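Local coordinates for heat shock protein-related protein (Deinococcus radiodurans, PDB 4FEI) that probably acts as a small heat shock chaperone that holds unfolding proteins against aggregation during stress, seen here as its alpha-crystallin domain, at residues L34-G39 with V89-L94; G45-T50 with S56-G61. All blocks are in the same frame, centred on the assembly; numbering follows the deposited sequence.

Contact 1: residues L34-G39 with V89-L94; sequences LAEDGG and VRFEKL
Glu36 reaches across to the ring of Phe91, while Leu34, two residues earlier on the same face of its strand, meets Val89. In Glu36 the first torsion sets CG between the backbone N and the carbonyl carbon (chi1 60°), and the chain then runs straight out from the strand. CB and CG serve as the stem, lying farther from Phe91 than the carboxylate they carry. CD comes to 4.1 Å from Phe91 CE1. Beyond it, OE1 lies 3.9 Å from the same CE1 and close to CD1 as well, approaching the ring obliquely. OE2 is slightly farther from CE1. The carboxylate plane stands at 76° to the ring, so the two groups pass each other rather than stack. Shortening Glu36 to an alanine would probably strip this cover from the CD1–CE1 side of Phe91 and open a gap at the margin of the contact. The second link is purely apolar, Leu34 CD1 lying 3.9 Å from Val89 CG2 as the two side chains pass in opposite directions. The CA atoms of Leu34 and Val89 are 9.0 Å apart, and side chains alone bridge this separation. Strand 33-37, at the margin of the three-stranded sheet, thus faces strand 86-92 of the four-stranded sheet across the alpha-crystallin beta sandwich, with Leu41 of strand 40-47 touching both Leu34 and Phe91, and Phe69 meeting the Phe91 ring edge-to-face.

Contact 2: residues G45-T50 with S56-G61; sequences GERPGT and SERPSG
Arg47 grips the carbonyl oxygen of Pro59 side-on with two nitrogens, NE and NH2, each 2.9 Å from Pro59 O. Both donors hold that oxygen close to the guanidinium plane, and the NH2 bond falls on a lone pair of Pro59 O, while NE is tilted 21° from the carbonyl plane. Chi1 of 81° starts the side chain between the backbone N and carbonyl carbon, and its extended run to NE carries the guanidinium slantwise across Pro59, where NH2 also packs 3.4 Å from Pro59 CD. Over one face of this group lies Arg58, whose CZ is 3.9 Å above the plane and offset toward the rim, the two guanidinium planes being turned 46° apart. Arg58 NH1 adds a weak hydrogen bond of 2.8 Å to Thr50 OG1, which sits at the edge of the guanidinium.

Backbone bonds fix the base of Arg47: its N donates to Gly61 O, and Gly61 N returns a 2.9 Å bond to Arg47 O. This antiparallel hydrogen-bonded pair closes the neck of the loop carrying strand 53-56, the segment that bacterial small heat shock proteins lend to a partner in their dimers; here Ser56 pairs antiparallel with a strand of the second subunit. Just beyond this pair, Ser60 OG rests 3.4 Å from Gly49 CA.

The arginines come together around an anion: Asp23 of the second subunit forms salt bridges with both Arg47 and Arg58, probably offsetting their like charges. Asp10 of that subunit takes Arg58 NE, and within the chain Trp5 makes a cation-pi contact with Arg47.

Contact 1 and contact 2 lie on opposite sides of the chain's centre, their own centres about 27 Å apart, yet both reach the three-stranded sheet through the successive strands 33-37 and 40-47. Contact 1 works between the two sheets of the sandwich: small in area, made by side chains alone, and resting on the buried Val89 and Phe91 with partly exposed residues facing them. Contact 2 joins pieces close in sequence, buries nearly three times the area, and combines backbone pairing with charged side chains. Its buried arginines sit at the subunit interface, whereas the second subunit does not touch 34-39 or 89-94.

Contact 1: residues L34-G39 with V89-L94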
loop_
_atom_site.group_PDB
_atom_site.type_symbol
_atom_site.label_atom_id
_atom_site.label_comp_id
_atom_site.label_asym_id
_atom_site.label_seq_id
_atom_site.Cartn_x
_atom_site.Cartn_y
_atom_site.Cartn_z
ATOM N N LEU A 34 15.910 4.687 7.261
ATOM C CA LEU A 34 15.444 4.288 8.590
ATOM C C LEU A 34 16.526 4.669 9.613
ATOM O O LEU A 34 17.687 4.295 9.463
ATOM C CB LEU A 34 15.241 2.772 8.648
ATOM C CG LEU A 34 14.011 1.965 8.213
ATOM C CD1 LEU A 34 12.803 2.370 9.053
ATOM C CD2 LEU A 34 13.700 2.080 6.762
ATOM N N ALA A 35 16.146 5.419 10.640
ATOM C CA ALA A 35 17.086 5.859 11.675
ATOM C C ALA A 35 16.444 5.779 13.061
ATOM O O ALA A 35 15.321 6.213 13.260
ATOM C CB ALA A 35 17.613 7.297 11.388
ATOM N N GLU A 36 17.167 5.223 14.017
ATOM C CA GLU A 36 16.653 5.128 15.368
ATOM C C GLU A 36 17.447 6.028 16.307
ATOM O O GLU A 36 18.646 5.884 16.443
ATOM C CB GLU A 36 16.577 3.661 15.846
ATOM C CG GLU A 36 17.888 2.905 15.863
ATOM C CD GLU A 36 17.768 1.445 16.285
ATOM O OE1 GLU A 36 17.087 1.165 17.309
ATOM O OE2 GLU A 36 18.398 0.582 15.602
ATOM N N ASP A 37 16.770 7.001 16.901
ATOM C CA ASP A 37 17.397 7.949 17.808
ATOM C C ASP A 37 16.749 7.700 19.137
ATOM O O ASP A 37 15.657 8.257 19.406
ATOM C CB ASP A 37 17.187 9.411 17.349
ATOM C CG ASP A 37 17.908 10.434 18.251
ATOM O OD1 ASP A 37 17.512 10.558 19.439
ATOM O OD2 ASP A 37 18.864 11.130 17.787
ATOM N N GLY A 38 17.400 6.833 19.930
ATOM C CA GLY A 38 16.878 6.357 21.226
ATOM C C GLY A 38 15.508 5.651 21.166
ATOM O O GLY A 38 15.439 4.464 20.840
ATOM N N GLY A 39 14.437 6.392 21.503
ATOM C CA GLY A 39 13.088 5.852 21.629
ATOM C C GLY A 39 12.143 6.245 20.495
ATOM O O GLY A 39 10.920 6.204 20.662
ATOM N N VAL A 89 9.974 -3.760 9.687
ATOM C CA VAL A 89 11.169 -3.458 10.441
ATOM C C VAL A 89 11.138 -4.160 11.808
ATOM O O VAL A 89 10.272 -3.902 12.616
ATOM C CB VAL A 89 11.347 -1.904 10.679
ATOM C CG1 VAL A 89 12.797 -1.583 11.215
ATOM C CG2 VAL A 89 10.978 -1.087 9.417
ATOM N N ARG A 90 12.122 -5.001 12.076
ATOM C CA ARG A 90 12.140 -5.826 13.252
ATOM C C ARG A 90 13.231 -5.374 14.262
ATOM O O ARG A 90 14.397 -5.165 13.888
ATOM C CB ARG A 90 12.381 -7.260 12.804
ATOM C CG ARG A 90 12.044 -8.288 13.818
ATOM C CD ARG A 90 11.670 -9.602 13.110
ATOM N NE ARG A 90 10.993 -10.497 14.039
ATOM C CZ ARG A 90 10.410 -11.632 13.691
ATOM N NH1 ARG A 90 9.818 -12.369 14.622
ATOM N NH2 ARG A 90 10.407 -12.027 12.415
ATOM N N PHE A 91 12.845 -5.249 15.534
ATOM C CA PHE A 91 13.747 -4.819 16.573
ATOM C C PHE A 91 13.669 -5.842 17.698
ATOM O O PHE A 91 12.578 -6.403 17.975
ATOM C CB PHE A 91 13.341 -3.450 17.158
ATOM C CG PHE A 91 13.313 -2.318 16.167
ATOM C CD1 PHE A 91 14.434 -1.537 15.963
ATOM C CD2 PHE A 91 12.138 -2.019 15.440
ATOM C CE1 PHE A 91 14.420 -0.469 15.046
ATOM C CE2 PHE A 91 12.109 -0.979 14.523
ATOM C CZ PHE A 91 13.268 -0.193 14.337
ATOM N N GLU A 92 14.785 -6.092 18.379
ATOM C CA GLU A 92 14.717 -6.987 19.516
ATOM C C GLU A 92 14.429 -6.208 20.778
ATOM O O GLU A 92 15.026 -5.176 21.016
ATOM C CB GLU A 92 15.937 -7.932 19.641
ATOM C CG GLU A 92 17.239 -7.307 19.745
ATOM C CD GLU A 92 18.380 -8.334 19.786
ATOM O OE1 GLU A 92 18.420 -9.158 20.743
ATOM O OE2 GLU A 92 19.249 -8.284 18.874
ATOM N N LYS A 93 13.477 -6.693 21.565
ATOM C CA LYS A 93 13.053 -6.041 22.796
ATOM C C LYS A 93 14.110 -6.163 23.889
ATOM O O LYS A 93 14.884 -7.116 23.943
ATOM C CB LYS A 93 11.727 -6.640 23.275
ATOM C CG LYS A 93 10.517 -6.124 22.496
ATOM C CD LYS A 93 9.371 -7.131 22.406
ATOM C CE LYS A 93 8.592 -7.250 23.685
ATOM N NZ LYS A 93 7.309 -8.023 23.396
ATOM N N LEU A 94 14.145 -5.147 24.742
ATOM C CA LEU A 94 14.962 -5.127 25.940
ATOM C C LEU A 94 14.482 -6.176 26.971
ATOM O O LEU A 94 15.282 -6.831 27.628
ATOM C CB LEU A 94 14.849 -3.740 26.551
ATOM C CG LEU A 94 16.127 -3.114 27.052
ATOM C CD1 LEU A 94 16.913 -2.650 25.851
ATOM C CD2 LEU A 94 15.818 -1.944 28.036
#

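Contact 2: residues G45-T50 with S56-G61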
loop_
_atom_site.group_PDB
_atom_site.type_symbol
_atom_site.label_atom_id
_atom_site.label_comp_id
_atom_site.label_asym_id
_atom_site.label_seq_id
_atom_site.Cartn_x
_atom_site.Cartn_y
_atom_site.Cartn_z
ATOM N N GLY A 45 10.903 8.153 2.855
ATOM C CA GLY A 45 11.017 7.608 1.513
ATOM C C GLY A 45 10.167 8.399 0.550
ATOM O O GLY A 45 9.669 9.470 0.901
ATOM N N GLU A 46 9.950 7.849 -0.660
ATOM C CA GLU A 46 9.270 8.578 -1.702
ATOM C C GLU A 46 8.606 7.631 -2.694
ATOM O O GLU A 46 9.100 6.531 -2.943
ATOM C CB GLU A 46 10.300 9.443 -2.428
ATOM C CG GLU A 46 9.751 10.317 -3.541
ATOM C CD GLU A 46 10.816 11.114 -4.263
ATOM O OE1 GLU A 46 10.471 11.943 -5.154
ATOM O OE2 GLU A 46 11.994 10.921 -3.963
ATOM N N ARG A 47 7.494 8.070 -3.281
ATOM C CA ARG A 47 6.990 7.442 -4.490
ATOM C C ARG A 47 6.620 8.506 -5.533
ATOM O O ARG A 47 6.137 9.572 -5.173
ATOM C CB ARG A 47 5.853 6.436 -4.216
ATOM C CG ARG A 47 4.471 7.014 -4.034
ATOM C CD ARG A 47 3.466 5.857 -4.066
ATOM N NE ARG A 47 2.114 6.197 -3.651
ATOM C CZ ARG A 47 1.115 5.311 -3.556
ATOM N NH1 ARG A 47 1.308 4.038 -3.894
ATOM N NH2 ARG A 47 -0.109 5.696 -3.184
ATOM N N PRO A 48 6.865 8.209 -6.826
ATOM C CA PRO A 48 6.559 9.177 -7.883
ATOM C C PRO A 48 5.056 9.486 -7.989
ATOM O O PRO A 48 4.207 8.623 -7.710
ATOM C CB PRO A 48 7.073 8.484 -9.177
ATOM C CG PRO A 48 7.075 7.020 -8.871
ATOM C CD PRO A 48 7.412 6.945 -7.366
ATOM N N GLY A 49 4.727 10.703 -8.392
ATOM C CA GLY A 49 3.358 11.030 -8.733
ATOM C C GLY A 49 2.944 10.333 -10.020
ATOM O O GLY A 49 3.728 10.177 -10.967
ATOM N N THR A 50 1.689 9.942 -10.093
ATOM C CA THR A 50 1.180 9.285 -11.305
ATOM C C THR A 50 0.889 10.317 -12.378
ATOM O O THR A 50 0.296 11.372 -12.082
ATOM C CB THR A 50 -0.049 8.467 -10.961
ATOM O OG1 THR A 50 0.247 7.684 -9.797
ATOM C CG2 THR A 50 -0.413 7.550 -12.075
ATOM N N SER A 56 -8.007 11.110 -8.820
ATOM C CA SER A 56 -6.937 10.746 -7.879
ATOM C C SER A 56 -7.454 10.583 -6.447
ATOM O O SER A 56 -8.117 11.489 -5.920
ATOM C CB SER A 56 -5.832 11.819 -7.928
ATOM O OG SER A 56 -4.739 11.481 -7.109
ATOM N N GLU A 57 -7.153 9.441 -5.821
ATOM C CA GLU A 57 -7.342 9.253 -4.360
ATOM C C GLU A 57 -5.987 8.949 -3.681
ATOM O O GLU A 57 -5.809 9.191 -2.465
ATOM C CB GLU A 57 -8.293 8.087 -4.072
ATOM C CG GLU A 57 -9.710 8.249 -4.558
ATOM C CD GLU A 57 -10.528 6.957 -4.373
ATOM O OE1 GLU A 57 -10.015 6.012 -3.731
ATOM O OE2 GLU A 57 -11.693 6.870 -4.873
ATOM N N ARG A 58 -5.039 8.441 -4.469
ATOM C CA ARG A 58 -3.798 7.903 -3.949
ATOM C C ARG A 58 -2.808 8.998 -3.611
ATOM O O ARG A 58 -2.649 9.946 -4.386
ATOM C CB ARG A 58 -3.167 6.968 -4.980
ATOM C CG ARG A 58 -4.012 5.701 -5.346
ATOM C CD ARG A 58 -3.131 4.633 -5.947
ATOM N NE ARG A 58 -2.229 5.252 -6.917
ATOM C CZ ARG A 58 -1.029 4.788 -7.257
ATOM N NH1 ARG A 58 -0.311 5.455 -8.158
ATOM N NH2 ARG A 58 -0.551 3.669 -6.710
ATOM N N PRO A 59 -2.105 8.866 -2.457
ATOM C CA PRO A 59 -1.038 9.825 -2.079
ATOM C C PRO A 59 0.232 9.677 -2.924
ATOM O O PRO A 59 0.528 8.568 -3.366
ATOM C CB PRO A 59 -0.705 9.441 -0.633
ATOM C CG PRO A 59 -1.592 8.287 -0.253
ATOM C CD PRO A 59 -2.215 7.744 -1.493
ATOM N N SER A 60 0.992 10.774 -3.097
ATOM C CA SER A 60 2.243 10.786 -3.868
ATOM C C SER A 60 3.331 11.523 -3.118
ATOM O O SER A 60 3.045 12.306 -2.221
ATOM C CB SER A 60 2.066 11.570 -5.186
ATOM O OG SER A 60 1.301 10.815 -6.069
ATOM N N GLY A 61 4.570 11.352 -3.591
ATOM C CA GLY A 61 5.696 12.171 -3.187
ATOM C C GLY A 61 6.396 11.601 -1.963
ATOM O O GLY A 61 6.268 10.408 -1.665
HETATM O O HOH W 1 -0.168 10.794 -7.984
#